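Local coordinates for DegV family protein (PDB 3LUP) that binds a fatty acid, here elaidic acid, as a DegV family protein, and may take part in lipid transport or fatty acid metabolism, at residues A[70-73]-A[74-78]. Residues are numbered along the deposited sequence; the frame is centred on the assembly and turned at random.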
loop_
_atom_site.group_PDB
_atom_site.type_symbol
_atom_site.label_atom_id
_atom_site.label_comp_id
_atom_site.label_asym_id
_atom_site.label_seq_id
_atom_site.Cartn_x
_atom_site.Cartn_y
_atom_site.Cartn_z
ATOM N N ALA A 70 -0.220 12.073 17.127
ATOM C CA ALA A 70 -0.292 11.887 18.569
ATOM C C ALA A 70 -0.296 10.408 18.946
ATOM O O ALA A 70 0.303 10.027 19.948
ATOM C CB ALA A 70 -1.512 12.595 19.139
ATOM N N GLU A 71 -0.956 9.581 18.142
ATOM C CA GLU A 71 -0.997 8.146 18.402
ATOM C C GLU A 71 0.365 7.500 18.201
ATOM O O GLU A 71 0.788 6.679 19.008
ATOM C CB GLU A 71 -2.036 7.454 17.528
ATOM C CG GLU A 71 -3.444 7.658 17.993
ATOM C CD GLU A 71 -4.404 6.640 17.415
ATOM O OE1 GLU A 71 -4.055 6.006 16.397
ATOM O OE2 GLU A 71 -5.508 6.470 17.979
ATOM N N LEU A 72 1.040 7.870 17.118
ATOM C CA LEU A 72 2.409 7.435 16.896
ATOM C C LEU A 72 3.299 7.872 18.060
ATOM O O LEU A 72 4.019 7.057 18.649
ATOM C CB LEU A 72 2.952 7.977 15.564
ATOM C CG LEU A 72 4.384 7.588 15.147
ATOM C CD1 LEU A 72 4.734 6.102 15.407
ATOM C CD2 LEU A 72 4.653 7.979 13.686
ATOM N N ASP A 73 3.233 9.157 18.388
ATOM C CA ASP A 73 4.022 9.733 19.463
ATOM C C ASP A 73 3.888 8.941 20.754
ATOM O O ASP A 73 4.895 8.572 21.356
ATOM C CB ASP A 73 3.598 11.173 19.700
ATOM C CG ASP A 73 4.439 11.850 20.735
ATOM O OD1 ASP A 73 5.679 11.703 20.656
ATOM O OD2 ASP A 73 3.866 12.519 21.628
ATOM N N ASP A 74 2.645 8.680 21.158
ATOM C CA ASP A 74 2.339 7.924 22.373
ATOM C C ASP A 74 2.743 6.435 22.286
ATOM O O ASP A 74 3.121 5.820 23.295
ATOM C CB ASP A 74 0.848 8.059 22.729
ATOM C CG ASP A 74 0.419 9.519 23.007
ATOM O OD1 ASP A 74 1.219 10.305 23.578
ATOM O OD2 ASP A 74 -0.740 9.876 22.661
ATOM N N LEU A 75 2.655 5.866 21.083
ATOM C CA LEU A 75 3.093 4.497 20.832
ATOM C C LEU A 75 4.616 4.366 20.957
ATOM O O LEU A 75 5.127 3.379 21.500
ATOM C CB LEU A 75 2.650 4.032 19.446
ATOM C CG LEU A 75 2.981 2.579 19.083
ATOM C CD1 LEU A 75 2.391 1.575 20.084
ATOM C CD2 LEU A 75 2.482 2.272 17.702
ATOM N N LEU A 76 5.326 5.364 20.443
ATOM C CA LEU A 76 6.768 5.388 20.530
ATOM C C LEU A 76 7.225 5.410 21.977
ATOM O O LEU A 76 8.113 4.650 22.369
ATOM C CB LEU A 76 7.338 6.584 19.766
ATOM C CG LEU A 76 7.365 6.473 18.239
ATOM C CD1 LEU A 76 8.098 7.649 17.669
ATOM C CD2 LEU A 76 8.037 5.203 17.793
ATOM N N CYS A 77 6.605 6.277 22.766
ATOM C CA CYS A 77 6.898 6.388 24.186
ATOM C C CYS A 77 6.606 5.065 24.902
ATOM O O CYS A 77 7.439 4.569 25.663
ATOM C CB CYS A 77 6.101 7.547 24.788
ATOM S SG CYS A 77 6.254 7.704 26.570
ATOM N N GLN A 78 5.430 4.492 24.629
ATOM C CA GLN A 78 5.020 3.181 25.161
ATOM C C GLN A 78 6.012 2.047 24.834
ATOM O O GLN A 78 6.316 1.206 25.683
ATOM C CB GLN A 78 3.599 2.831 24.678
ATOM C CG GLN A 78 2.891 1.745 25.484
ATOM C CD GLN A 78 2.884 2.018 27.007
ATOM O OE1 GLN A 78 2.731 3.161 27.448
ATOM N NE2 GLN A 78 3.037 0.955 27.809
#
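Leu72 and Leu76, one helical turn apart, meet on the buried side of helix 69-81, where CD1 of Leu72 lies 3.9 Å from CG of Leu76. The two side chains run at a slant to each other, with CG of Leu72 anti to its backbone N (chi1 -179°) and CG of Leu76 anti to its carbonyl carbon (chi1 -76°). The backbone here is tied by successive i to i+4 bonds of an alpha-helix: Leu76 N reaches Leu72 O at 2.8 Å, nearly in line with the carbonyl, and Leu75 N reaches Glu71 O at 2.9 Å. Asp74 N to Ala70 O (3.0 Å) and Cys77 N to Asp73 O (3.2 Å) belong to the same series. On the more open side two carboxylates come near each other, with OD2 of Asp73 4.0 Å from OD1 of Asp74 and their planes turned 40° apart. The like charges would be expected to disfavour each other somewhat; the other oxygen of Asp73, OD1, is hydrogen-bonded to NE2 of His110, which may offset some of the charge. By its apolar side helix 69-81 packs against strand 26-29, an outermost strand of the four-stranded parallel sheet, with Leu72 and Leu75 both touching Leu29, while Leu106 of helix 106-109 adjoins Leu72 and Asp73, and His110 just beyond it touches Leu76 and Cys77.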